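Local coordinates for protein choline dehydrogenase and related flavoproteins (Aspergillus oryzae, PDB 3Q9T) that is a formate oxidase of the glucose-methanol-choline oxidoreductase family that carries a modified flavin, 8-formyl-FAD, at its catalytic site, at residues Phe7-Val12 and Asp259-Leu264; Arg239-Val244 and Lys536-Ala541. All blocks are in the same frame, centred on the assembly; numbering follows the deposited sequence.

In the fold
Both interactions lie on the same side of the chain's centre, their own centres about 24 and 25 Å from it and about 7 Å apart, and their segments alternate along the chain: 7-12, 239-244, 259-264, 536-541. Strands 9-12, 261-264 and 538-540 are consecutive in a five-stranded parallel sheet, 538-540 being outermost within the chain. Interaction 1 pairs the first two. The step to the third is probably hydrogen-bonded, with L264 N 2.7 Å from R539 O. Interaction 2 connects the approach to 538-540 with strand 240-248 of a separate four-stranded mixed sheet, which also contains strands 6-7 and 253-258. The nucleotide-binding sheet is thus assembled from N-terminal, central and C-terminal parts of the sequence.

Interaction 1: residues Phe7-Val12 and Asp259-Leu264; sequences FDFVIV and DREVIL
Strands 9-12 and 261-264 are parallel neighbours in the Rossmann-type sheet of the FAD-binding domain, their axes 4.8 Å apart and inclined by 16°. I263 is central to the pairing: its N donates to V10 O (2.9 Å), nearly along the C=O axis, while I263 O accepts from V12 N, so its peptide groups bridge alternate residues of the partner. Its CG1 stands anti to the carbonyl carbon (chi1 -54°), and CD1 lies beside I11 CD1 and obliquely to the F9 ring, all on the face packed by I569 of helix 555-572. The same torsional choice at F9 (chi1 -64°) swings the ring towards the other strand. R260 CG lies over one face of the ring, E261 CB sits in plane at its edge, and F9 CE1 approaches R260 CB to 3.4 Å. V12 occupies the opposite face of the sheet. Its two methyls divide their contacts: CG2 meets V262 CG1 at 4.0 Å and CG1 meets L264 CD1 at 3.9 Å. On this face L274 of helix 267-277 packs against V12 and L264, the nearest atoms of the V12 side chain and the bound flavin cofactor are about 6 Å apart, and those of the side chains of V12 and S229, an FAD-binding residue, about 4 Å. Ahead of the V10 pairing, D8 O is gripped twice, by R260 N on a lone pair and by E261 N nearly along the carbonyl axis. Here D8 and R260 run side by side, with no direct salt bridge between them; the guanidinium pairs instead with D575. Water 2 mediates, donating to D8 OD1 and accepting from R260 NE at 2.7 Å, in the guanidinium plane.

Interaction 2: residues Arg239-Val244 and Lys536-Ala541; sequences RTCKGV and KKLRVA
A single backbone bridge joins the start of strand 240-248, in the mixed sheet, to the turn that leads into strand 538-540, outermost strand of the parallel Rossmann-type sheet within this chain. T240 and K536 are the bridged pair, with two nearly straight hydrogen bonds straddling T240: K536 N donates to R239 O (3.0 Å, 172° at the hydrogen), and C241 N donates to K536 O (3.0 Å, 178°). R239 and T240 together face N235 of strand 227-235, a G1 beta bulge in which R239 has left-handed backbone angles. Past the bridge, K537 also adopts a left-handed conformation, and its aliphatic chain crosses T240 obliquely, CD reaching T240 CG2 at 3.6 Å. That methyl stands anti to the backbone N, whereas T240 OG1 turns back to D238 O and rests near K536 CB. Further in, C241 CB meets L538 CB at 3.7 Å, and both side chains also touch V262 of strand 261-264. C241 SG and L538 CG are each anti to their own backbone N, which brings SG to 4.2 Å from L538 CD1.

Interaction 1: residues Phe7-Val12 and Asp259-Leu264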
loop_
_atom_site.group_PDB
_atom_site.type_symbol
_atom_site.label_atom_id
_atom_site.label_comp_id
_atom_site.label_asym_id
_atom_site.label_seq_id
_atom_site.Cartn_x
_atom_site.Cartn_y
_atom_site.Cartn_z
ATOM N N PHE A 7 -15.892 38.063 16.754
ATOM C CA PHE A 7 -14.529 38.550 16.858
ATOM C C PHE A 7 -14.248 39.277 15.564
ATOM O O PHE A 7 -14.856 38.947 14.547
ATOM C CB PHE A 7 -13.550 37.390 17.031
ATOM C CG PHE A 7 -13.823 36.536 18.239
ATOM C CD1 PHE A 7 -13.090 36.703 19.402
ATOM C CD2 PHE A 7 -14.806 35.556 18.207
ATOM C CE1 PHE A 7 -13.338 35.913 20.531
ATOM C CE2 PHE A 7 -15.060 34.766 19.325
ATOM C CZ PHE A 7 -14.321 34.948 20.489
ATOM N N ASP A 8 -13.352 40.266 15.591
ATOM C CA ASP A 8 -12.908 40.919 14.355
ATOM C C ASP A 8 -12.389 39.904 13.336
ATOM O O ASP A 8 -12.762 39.939 12.151
ATOM C CB ASP A 8 -11.815 41.957 14.632
ATOM C CG ASP A 8 -12.377 43.316 15.045
ATOM O OD1 ASP A 8 -13.610 43.484 15.055
ATOM O OD2 ASP A 8 -11.573 44.226 15.341
ATOM N N PHE A 9 -11.514 39.011 13.793
ATOM C CA PHE A 9 -10.916 38.018 12.901
ATOM C C PHE A 9 -10.967 36.634 13.505
ATOM O O PHE A 9 -10.622 36.438 14.682
ATOM C CB PHE A 9 -9.466 38.365 12.567
ATOM C CG PHE A 9 -9.318 39.644 11.810
ATOM C CD1 PHE A 9 -9.678 39.716 10.476
ATOM C CD2 PHE A 9 -8.822 40.780 12.433
ATOM C CE1 PHE A 9 -9.538 40.892 9.780
ATOM C CE2 PHE A 9 -8.684 41.970 11.741
ATOM C CZ PHE A 9 -9.047 42.032 10.417
ATOM N N VAL A 10 -11.388 35.672 12.689
ATOM C CA VAL A 10 -11.389 34.272 13.112
ATOM C C VAL A 10 -10.354 33.513 12.291
ATOM O O VAL A 10 -10.407 33.529 11.068
ATOM C CB VAL A 10 -12.773 33.631 12.929
ATOM C CG1 VAL A 10 -12.720 32.149 13.213
ATOM C CG2 VAL A 10 -13.819 34.325 13.831
ATOM N N ILE A 11 -9.391 32.885 12.960
ATOM C CA ILE A 11 -8.479 31.970 12.267
ATOM C C ILE A 11 -8.925 30.520 12.503
ATOM O O ILE A 11 -9.069 30.071 13.648
ATOM C CB ILE A 11 -7.009 32.145 12.687
ATOM C CG1 ILE A 11 -6.396 33.414 12.072
ATOM C CG2 ILE A 11 -6.172 30.931 12.248
ATOM C CD1 ILE A 11 -6.927 34.686 12.638
ATOM N N VAL A 12 -9.164 29.808 11.410
ATOM C CA VAL A 12 -9.634 28.425 11.473
ATOM C C VAL A 12 -8.462 27.495 11.253
ATOM O O VAL A 12 -8.035 27.285 10.112
ATOM C CB VAL A 12 -10.703 28.159 10.398
ATOM C CG1 VAL A 12 -11.214 26.730 10.480
ATOM C CG2 VAL A 12 -11.857 29.137 10.575
ATOM N N ASP A 259 -16.366 39.591 12.405
ATOM C CA ASP A 259 -16.897 40.876 11.972
ATOM C C ASP A 259 -16.104 41.490 10.822
ATOM O O ASP A 259 -16.635 42.273 10.050
ATOM C CB ASP A 259 -17.010 41.814 13.161
ATOM C CG ASP A 259 -18.036 41.329 14.147
ATOM O OD1 ASP A 259 -19.007 40.683 13.687
ATOM O OD2 ASP A 259 -17.863 41.550 15.361
ATOM N N ARG A 260 -14.843 41.100 10.684
ATOM C CA ARG A 260 -14.067 41.549 9.545
ATOM C C ARG A 260 -13.828 40.417 8.564
ATOM O O ARG A 260 -14.308 40.459 7.441
ATOM C CB ARG A 260 -12.737 42.146 9.996
ATOM C CG ARG A 260 -12.900 43.365 10.902
ATOM C CD ARG A 260 -13.817 44.424 10.286
ATOM N NE ARG A 260 -13.979 45.555 11.192
ATOM C CZ ARG A 260 -13.382 46.733 11.046
ATOM N NH1 ARG A 260 -12.588 46.971 10.002
ATOM N NH2 ARG A 260 -13.596 47.682 11.946
ATOM N N GLU A 261 -13.069 39.408 8.978
ATOM C CA GLU A 261 -12.674 38.366 8.041
ATOM C C GLU A 261 -12.398 37.036 8.703
ATOM O O GLU A 261 -11.960 36.966 9.847
ATOM C CB GLU A 261 -11.434 38.789 7.255
ATOM C CG GLU A 261 -11.628 40.011 6.362
ATOM C CD GLU A 261 -10.431 40.240 5.466
ATOM O OE1 GLU A 261 -9.992 39.270 4.814
ATOM O OE2 GLU A 261 -9.920 41.381 5.419
ATOM N N VAL A 262 -12.668 35.974 7.957
ATOM C CA VAL A 262 -12.257 34.646 8.351
ATOM C C VAL A 262 -11.026 34.239 7.543
ATOM O O VAL A 262 -10.978 34.402 6.315
ATOM C CB VAL A 262 -13.394 33.638 8.158
ATOM C CG1 VAL A 262 -12.871 32.209 8.254
ATOM C CG2 VAL A 262 -14.471 33.887 9.205
ATOM N N ILE A 263 -10.018 33.739 8.246
ATOM C CA ILE A 263 -8.840 33.199 7.585
ATOM C C ILE A 263 -8.758 31.684 7.799
ATOM O O ILE A 263 -8.647 31.199 8.933
ATOM C CB ILE A 263 -7.524 33.866 8.035
ATOM C CG1 ILE A 263 -7.568 35.399 7.878
ATOM C CG2 ILE A 263 -6.379 33.329 7.198
ATOM C CD1 ILE A 263 -8.329 36.126 8.957
ATOM N N LEU A 264 -8.828 30.945 6.698
ATOM C CA LEU A 264 -8.777 29.494 6.736
ATOM C C LEU A 264 -7.319 29.031 6.652
ATOM O O LEU A 264 -6.640 29.281 5.666
ATOM C CB LEU A 264 -9.607 28.913 5.597
ATOM C CG LEU A 264 -9.606 27.386 5.448
ATOM C CD1 LEU A 264 -9.934 26.699 6.758
ATOM C CD2 LEU A 264 -10.597 26.956 4.339
HETATM O O HOH W 1 -15.964 42.807 16.551
HETATM O O HOH W 2 -15.037 45.575 13.647
#

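Interaction 2: residues Arg239-Val244 and Lys536-Ala541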
loop_
_atom_site.group_PDB
_atom_site.type_symbol
_atom_site.label_atom_id
_atom_site.label_comp_id
_atom_site.label_asym_id
_atom_site.label_seq_id
_atom_site.Cartn_x
_atom_site.Cartn_y
_atom_site.Cartn_z
ATOM N N ARG A 239 -22.911 36.412 -0.740
ATOM C CA ARG A 239 -21.692 35.705 -1.125
ATOM C C ARG A 239 -20.607 35.998 -0.113
ATOM O O ARG A 239 -19.494 36.355 -0.482
ATOM C CB ARG A 239 -21.213 36.157 -2.498
ATOM C CG ARG A 239 -22.153 35.805 -3.627
ATOM C CD ARG A 239 -21.924 36.710 -4.813
ATOM N NE ARG A 239 -23.106 36.768 -5.668
ATOM C CZ ARG A 239 -23.390 35.882 -6.618
ATOM N NH1 ARG A 239 -22.576 34.863 -6.843
ATOM N NH2 ARG A 239 -24.493 36.017 -7.345
ATOM N N THR A 240 -20.935 35.869 1.167
ATOM C CA THR A 240 -20.021 36.291 2.221
ATOM C C THR A 240 -19.786 35.205 3.271
ATOM O O THR A 240 -20.706 34.474 3.650
ATOM C CB THR A 240 -20.534 37.587 2.896
ATOM O OG1 THR A 240 -20.472 38.666 1.950
ATOM C CG2 THR A 240 -19.698 37.945 4.104
ATOM N N CYS A 241 -18.543 35.088 3.722
ATOM C CA CYS A 241 -18.240 34.210 4.834
ATOM C C CYS A 241 -18.422 34.929 6.163
ATOM O O CYS A 241 -17.810 35.962 6.408
ATOM C CB CYS A 241 -16.833 33.645 4.736
ATOM S SG CYS A 241 -16.497 32.532 6.092
ATOM N N LYS A 242 -19.248 34.339 7.021
ATOM C CA LYS A 242 -19.746 34.967 8.236
ATOM C C LYS A 242 -18.937 34.535 9.467
ATOM O O LYS A 242 -18.886 35.231 10.488
ATOM C CB LYS A 242 -21.199 34.509 8.426
ATOM C CG LYS A 242 -22.252 35.587 8.512
ATOM C CD LYS A 242 -22.558 36.214 7.181
ATOM C CE LYS A 242 -23.557 37.337 7.411
ATOM N NZ LYS A 242 -23.309 38.005 8.734
ATOM N N GLY A 243 -18.331 33.360 9.375
ATOM C CA GLY A 243 -17.705 32.736 10.528
ATOM C C GLY A 243 -17.569 31.237 10.315
ATOM O O GLY A 243 -17.531 30.767 9.169
ATOM N N VAL A 244 -17.501 30.477 11.407
ATOM C CA VAL A 244 -17.261 29.049 11.308
ATOM C C VAL A 244 -18.030 28.272 12.362
ATOM O O VAL A 244 -18.224 28.751 13.480
ATOM C CB VAL A 244 -15.761 28.740 11.496
ATOM C CG1 VAL A 244 -15.349 28.999 12.937
ATOM C CG2 VAL A 244 -15.472 27.308 11.129
ATOM N N LYS A 536 -16.565 36.815 -0.276
ATOM C CA LYS A 536 -16.021 37.953 0.459
ATOM C C LYS A 536 -15.752 37.577 1.912
ATOM O O LYS A 536 -16.398 36.685 2.460
ATOM C CB LYS A 536 -16.990 39.132 0.415
ATOM C CG LYS A 536 -17.450 39.550 -0.972
ATOM C CD LYS A 536 -18.571 40.585 -0.822
ATOM C CE LYS A 536 -19.324 40.834 -2.120
ATOM N NZ LYS A 536 -20.530 41.691 -1.881
ATOM N N LYS A 537 -14.803 38.271 2.528
ATOM C CA LYS A 537 -14.463 38.091 3.941
ATOM C C LYS A 537 -13.859 36.716 4.273
ATOM O O LYS A 537 -13.925 36.267 5.418
ATOM C CB LYS A 537 -15.686 38.357 4.830
ATOM C CG LYS A 537 -16.239 39.781 4.751
ATOM C CD LYS A 537 -17.265 40.012 5.869
ATOM C CE LYS A 537 -17.595 41.483 6.087
ATOM N NZ LYS A 537 -18.526 42.020 5.055
ATOM N N LEU A 538 -13.284 36.052 3.272
ATOM C CA LEU A 538 -12.690 34.731 3.461
ATOM C C LEU A 538 -11.335 34.653 2.779
ATOM O O LEU A 538 -11.232 34.841 1.572
ATOM C CB LEU A 538 -13.584 33.622 2.873
ATOM C CG LEU A 538 -13.034 32.193 3.028
ATOM C CD1 LEU A 538 -12.693 31.909 4.493
ATOM C CD2 LEU A 538 -13.988 31.127 2.479
ATOM N N ARG A 539 -10.297 34.352 3.551
ATOM C CA ARG A 539 -8.962 34.212 2.990
ATOM C C ARG A 539 -8.381 32.869 3.406
ATOM O O ARG A 539 -8.840 32.265 4.374
ATOM C CB ARG A 539 -8.061 35.361 3.456
ATOM C CG ARG A 539 -8.431 36.710 2.856
ATOM C CD ARG A 539 -7.764 37.851 3.597
ATOM N NE ARG A 539 -6.940 38.651 2.710
ATOM C CZ ARG A 539 -7.013 39.974 2.565
ATOM N NH1 ARG A 539 -7.879 40.714 3.259
ATOM N NH2 ARG A 539 -6.192 40.551 1.712
ATOM N N VAL A 540 -7.386 32.403 2.662
ATOM C CA VAL A 540 -6.660 31.199 3.030
ATOM C C VAL A 540 -5.211 31.562 3.253
ATOM O O VAL A 540 -4.603 32.233 2.413
ATOM C CB VAL A 540 -6.732 30.125 1.937
ATOM C CG1 VAL A 540 -5.882 28.922 2.328
ATOM C CG2 VAL A 540 -8.174 29.718 1.711
ATOM N N ALA A 541 -4.672 31.147 4.400
ATOM C CA ALA A 541 -3.263 31.348 4.685
ATOM C C ALA A 541 -2.685 30.051 5.238
ATOM O O ALA A 541 -2.905 29.703 6.398
ATOM C CB ALA A 541 -3.043 32.546 5.644
#